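Cytolethal distending toxin protein C (Haemophilus ducreyi, PDB 1SR4) forms, as a lectin-like beta-trefoil subunit, part of the three-chain cytolethal distending toxin, a DNA-damaging bacterial genotoxin, and probably contributes to carbohydrate binding. Local coordinates at residues K54-L59 with D109-F114; G63-F68 with V94-P99. One frame throughout, in Å; residues are numbered along the deposited sequence.

Interaction 1. Residues K54-L59 with D109-F114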
# COMPACT_ATOMS: atom_id res chain seq x y z
N LYS C 54 -5.16 -8.92 25.37
CA LYS C 54 -5.78 -7.66 25.77
C LYS C 54 -5.23 -7.01 27.04
O LYS C 54 -5.84 -6.09 27.57
CB LYS C 54 -7.29 -7.86 25.91
CG LYS C 54 -7.98 -8.33 24.64
CD LYS C 54 -7.83 -7.30 23.52
CE LYS C 54 -8.18 -7.90 22.16
NZ LYS C 54 -9.48 -8.62 22.20
N GLU C 55 -4.08 -7.46 27.52
CA GLU C 55 -3.55 -6.91 28.75
C GLU C 55 -2.85 -5.56 28.65
O GLU C 55 -2.50 -4.98 29.68
CB GLU C 55 -2.60 -7.90 29.42
CG GLU C 55 -1.36 -8.19 28.61
CD GLU C 55 -1.55 -9.33 27.63
OE1 GLU C 55 -2.57 -9.34 26.91
OE2 GLU C 55 -0.68 -10.22 27.58
N TYR C 56 -2.67 -5.04 27.44
CA TYR C 56 -1.97 -3.77 27.27
C TYR C 56 -2.85 -2.69 26.65
O TYR C 56 -2.34 -1.77 25.99
CB TYR C 56 -0.72 -3.97 26.38
CG TYR C 56 0.21 -5.08 26.83
CD1 TYR C 56 0.91 -4.99 28.03
CD2 TYR C 56 0.36 -6.24 26.07
CE1 TYR C 56 1.74 -6.03 28.47
CE2 TYR C 56 1.19 -7.29 26.50
CZ TYR C 56 1.87 -7.18 27.70
OH TYR C 56 2.65 -8.23 28.16
N GLU C 57 -4.15 -2.77 26.85
CA GLU C 57 -5.02 -1.77 26.24
C GLU C 57 -4.94 -0.37 26.84
O GLU C 57 -5.18 0.61 26.13
CB GLU C 57 -6.47 -2.23 26.24
CG GLU C 57 -6.70 -3.44 25.35
CD GLU C 57 -6.29 -3.18 23.90
OE1 GLU C 57 -6.95 -2.34 23.25
OE2 GLU C 57 -5.32 -3.81 23.41
N LYS C 58 -4.59 -0.25 28.11
CA LYS C 58 -4.57 1.07 28.72
C LYS C 58 -3.61 2.07 28.08
O LYS C 58 -3.95 3.24 27.95
CB LYS C 58 -4.29 0.97 30.23
CG LYS C 58 -2.83 0.90 30.65
CD LYS C 58 -2.68 1.39 32.09
CE LYS C 58 -1.21 1.47 32.53
NZ LYS C 58 -0.54 0.14 32.58
N LEU C 59 -2.44 1.62 27.64
CA LEU C 59 -1.48 2.51 27.01
C LEU C 59 -1.34 2.31 25.50
O LEU C 59 -0.39 2.81 24.89
CB LEU C 59 -0.11 2.35 27.68
CG LEU C 59 -0.12 2.57 29.20
CD1 LEU C 59 1.27 2.32 29.78
CD2 LEU C 59 -0.57 4.00 29.50
N ASP C 109 6.66 0.47 23.33
CA ASP C 109 6.58 -0.85 23.94
C ASP C 109 5.16 -0.87 24.54
O ASP C 109 4.63 0.18 24.95
CB ASP C 109 7.66 -1.06 25.01
CG ASP C 109 7.48 -0.16 26.22
OD1 ASP C 109 7.48 1.09 26.06
OD2 ASP C 109 7.33 -0.70 27.34
N ALA C 110 4.54 -2.04 24.55
CA ALA C 110 3.18 -2.15 25.06
C ALA C 110 3.09 -1.99 26.56
O ALA C 110 2.11 -1.45 27.07
CB ALA C 110 2.58 -3.50 24.65
N LEU C 111 4.09 -2.46 27.28
CA LEU C 111 4.07 -2.40 28.74
C LEU C 111 4.19 -1.01 29.36
O LEU C 111 3.37 -0.64 30.20
CB LEU C 111 5.17 -3.28 29.33
CG LEU C 111 5.19 -3.30 30.87
CD1 LEU C 111 4.01 -4.14 31.38
CD2 LEU C 111 6.48 -3.89 31.38
N LEU C 112 5.18 -0.23 28.93
CA LEU C 112 5.43 1.09 29.51
C LEU C 112 4.95 2.28 28.71
O LEU C 112 4.83 3.39 29.26
CB LEU C 112 6.94 1.26 29.75
CG LEU C 112 7.62 0.21 30.64
CD1 LEU C 112 9.14 0.36 30.54
CD2 LEU C 112 7.16 0.38 32.07
N GLY C 113 4.68 2.08 27.42
CA GLY C 113 4.24 3.19 26.61
C GLY C 113 5.40 4.11 26.27
O GLY C 113 5.19 5.29 25.97
N PHE C 114 6.63 3.60 26.34
CA PHE C 114 7.83 4.38 26.00
C PHE C 114 8.03 4.25 24.48
O PHE C 114 7.48 3.34 23.86
CB PHE C 114 9.07 3.83 26.70
CG PHE C 114 9.19 4.17 28.16
CD1 PHE C 114 8.14 4.75 28.86
CD2 PHE C 114 10.36 3.87 28.86
CE1 PHE C 114 8.25 5.02 30.22
CE2 PHE C 114 10.48 4.13 30.22
CZ PHE C 114 9.42 4.71 30.90
O HOH W 1 0.93 -1.47 30.03
O HOH W 2 2.15 1.40 24.16
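Tyr56, with Ala110 and Leu59, carries this contact between two irregular loops. It is the third residue of a type I beta turn, Lys54 to Glu57, and its side chain starts toward the 109-114 loop. CG stands anti to the carbonyl carbon (chi1 -52°). Tyr56 CB lies 3.8 Å from Ala110 CB. Tyr56 CG meets Ala110 CB at 3.6 Å. Tyr56 CD2 also lies by Ala110 CB, and CD1 by Ala110 O. The methyl sits over one face of the ring, with Ala110 CB 4.0 Å from the Tyr56 ring centroid and 28° off the normal, a CH-pi contact. Glu55 CG packs over the centre of a ring face. Farther out, Tyr56 CE1 touches Leu111 CD1 at 4.1 Å, the two side chains crossing obliquely. At the tip, Tyr56 OH is hydrogen-bonded to Asp91 and Thr90, which fixes the far end of the ring.

Leu59 packs a methyl on backbone carbonyls. Leu59 CD1 lies 3.7 Å from Leu111 O and close to Leu112 O. Water supplies polar links. One water donates to both Leu59 O and Asp109 O. Another donates to Leu111 O and accepts a weak bond from Lys58 NZ.

The 109-114 loop is braced from within. Asp109 OD2 accepts from Leu112 N at 2.7 Å, an Asx motif, with the donor above the carboxylate plane. Asp109 OD1 takes Phe114 N nearly along its C-O axis, also at 2.7 Å. Gly113 has positive phi, which favours glycine.

Two connecting loops of a beta-trefoil family domain thus pack together, type I turn against Asx motif. The 54-59 loop joins strands 46-50 and 64-69; the 109-114 loop joins strands 105-109 and 115-117. Tyr56 also packs on Leu65 of strand 64-69, while Leu111 touches Asp91 of the short helix 90-93.

Interaction 2. Residues G63-F68 with V94-P99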
# COMPACT_ATOMS: atom_id res chain seq x y z
N GLY C 63 -2.70 2.60 18.78
CA GLY C 63 -1.79 1.98 17.83
C GLY C 63 -2.12 0.50 17.63
O GLY C 63 -3.16 0.03 18.10
N THR C 64 -1.24 -0.22 16.94
CA THR C 64 -1.45 -1.65 16.67
C THR C 64 -0.38 -2.47 17.38
O THR C 64 0.81 -2.29 17.14
CB THR C 64 -1.36 -1.94 15.16
OG1 THR C 64 -2.36 -1.19 14.47
CG2 THR C 64 -1.54 -3.45 14.89
N LEU C 65 -0.80 -3.39 18.23
CA LEU C 65 0.15 -4.21 18.97
C LEU C 65 0.72 -5.32 18.09
O LEU C 65 -0.02 -6.02 17.41
CB LEU C 65 -0.52 -4.80 20.23
CG LEU C 65 -1.10 -3.74 21.17
CD1 LEU C 65 -1.60 -4.42 22.45
CD2 LEU C 65 -0.05 -2.68 21.52
N VAL C 66 2.05 -5.44 18.10
CA VAL C 66 2.72 -6.45 17.29
C VAL C 66 3.96 -7.01 17.98
O VAL C 66 4.34 -6.59 19.07
CB VAL C 66 3.22 -5.87 15.92
CG1 VAL C 66 2.07 -5.21 15.15
CG2 VAL C 66 4.36 -4.87 16.15
N GLN C 67 4.57 -7.98 17.31
CA GLN C 67 5.82 -8.56 17.77
C GLN C 67 6.63 -8.68 16.48
O GLN C 67 6.06 -8.82 15.40
CB GLN C 67 5.62 -9.94 18.38
CG GLN C 67 4.87 -9.95 19.71
CD GLN C 67 4.66 -11.36 20.22
OE1 GLN C 67 4.06 -12.18 19.53
NE2 GLN C 67 5.15 -11.66 21.42
N PHE C 68 7.95 -8.60 16.60
CA PHE C 68 8.82 -8.76 15.45
C PHE C 68 9.48 -10.12 15.71
O PHE C 68 10.29 -10.26 16.62
CB PHE C 68 9.85 -7.63 15.42
CG PHE C 68 9.23 -6.26 15.34
CD1 PHE C 68 8.58 -5.84 14.19
CD2 PHE C 68 9.24 -5.41 16.45
CE1 PHE C 68 7.93 -4.59 14.14
CE2 PHE C 68 8.60 -4.17 16.41
CZ PHE C 68 7.94 -3.77 15.26
N VAL C 94 6.18 -7.37 23.03
CA VAL C 94 5.05 -6.76 22.35
C VAL C 94 5.27 -5.26 22.20
O VAL C 94 5.48 -4.53 23.19
CB VAL C 94 3.73 -7.02 23.09
CG1 VAL C 94 2.57 -6.28 22.40
CG2 VAL C 94 3.45 -8.54 23.10
N PHE C 95 5.24 -4.80 20.96
CA PHE C 95 5.44 -3.39 20.67
C PHE C 95 4.19 -2.81 20.04
O PHE C 95 3.24 -3.53 19.75
CB PHE C 95 6.70 -3.20 19.82
CG PHE C 95 7.95 -3.45 20.60
CD1 PHE C 95 8.52 -2.43 21.39
CD2 PHE C 95 8.50 -4.72 20.67
CE1 PHE C 95 9.60 -2.69 22.24
CE2 PHE C 95 9.59 -5.00 21.51
CZ PHE C 95 10.13 -3.97 22.30
N ASN C 96 4.20 -1.51 19.81
CA ASN C 96 3.01 -0.79 19.37
C ASN C 96 3.26 0.17 18.20
O ASN C 96 3.94 1.18 18.37
CB ASN C 96 2.52 -0.06 20.63
CG ASN C 96 1.25 0.72 20.44
OD1 ASN C 96 0.54 0.57 19.44
ND2 ASN C 96 0.93 1.55 21.42
N LEU C 97 2.69 -0.14 17.03
CA LEU C 97 2.87 0.70 15.84
C LEU C 97 1.92 1.89 15.84
O LEU C 97 0.71 1.73 15.90
CB LEU C 97 2.64 -0.12 14.56
CG LEU C 97 3.44 -1.43 14.37
CD1 LEU C 97 3.19 -2.02 12.97
CD2 LEU C 97 4.93 -1.16 14.56
N ILE C 98 2.50 3.08 15.74
CA ILE C 98 1.77 4.35 15.72
C ILE C 98 1.95 4.94 14.30
O ILE C 98 3.06 5.30 13.93
CB ILE C 98 2.39 5.37 16.74
CG1 ILE C 98 2.31 4.82 18.17
CG2 ILE C 98 1.73 6.74 16.59
CD1 ILE C 98 0.90 4.41 18.65
N PRO C 99 0.87 5.04 13.52
CA PRO C 99 0.99 5.60 12.17
C PRO C 99 1.21 7.11 12.20
O PRO C 99 0.89 7.77 13.20
CB PRO C 99 -0.35 5.22 11.51
CG PRO C 99 -1.32 5.28 12.66
CD PRO C 99 -0.52 4.67 13.83
O HOH W 3 -1.35 1.24 13.84
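Four backbone hydrogen bonds tie Gly63-Phe68 to Val94-Pro99 as neighbouring antiparallel strands. Thr64 and Leu97 form one hydrogen-bonded pair. Thr64 N gives to Leu97 O at 2.9 Å, in the carbonyl plane and on a lone pair. In the return bond Leu97 N approaches Thr64 O from above the carbonyl plane. Val66 and Phe95 form the next such pair, with Val66 N to Phe95 O and Phe95 N to Val66 O both at 2.8 Å. Between them lies the non-hydrogen-bonded pair of Leu65 and Asn96, where Leu65 CA-H points at Phe95 O.

Thr64, Val66, Phe95 and Leu97 share one face of the sheet. Val66 CG2 lies 4.0 Å from Leu97 CG, the side chains crossing at about a right angle. Phe68 reaches Leu97 tip to tip, with Leu97 CD2 at the ring edge, 4.0 Å from Phe68 CZ. Phe68 CE2 also meets Phe95 CB. On the other face Leu65 CD2 packs 3.8 Å from Asn96 CB.

Asn96 has CG anti to its backbone N (chi1 -178°). With chi2 13°, Asn96 OD1 lies 3.2 Å from Gly63 CA. Leu97 O and Ile98 CD1 also crowd round this CA. Asn96 ND2 donates to Arg60 O, which helps fix the amide. Gln67 lays CG against Val94 CG2. A water joins Thr64 OG1 and Leu97 O. Leu97 and Thr64 pack on Ile25 and Glu20 of cytolethal distending toxin protein B, and Pro99 makes backbone hydrogen bonds to subunit A.

Both strands are interior to a six-stranded antiparallel sheet in a beta-trefoil family domain. Strand 46-50 flanks 64-69, and strand 105-109 flanks 95-99.

Interaction 2 is nested along the chain inside the loop closed by interaction 1, and their centres are about 10 Å apart. The two meet directly. Ala110 N lies 3.0 Å from Val94 O, a probable hydrogen bond, so the residue under the tyrosine ring is also tied to the start of the 94-99 segment. Asp109 CA packs 3.6 Å from Phe95 CD1. Glu57 OE2 also packs 3.9 Å from Leu65 CD1. Arg60 lies between the segments 54-59 and 63-68 and makes a salt bridge to Glu57 and a hydrogen bond to Gly63 O. Interaction 2 also reaches subunits A and B, whereas no other chain touches interaction 1.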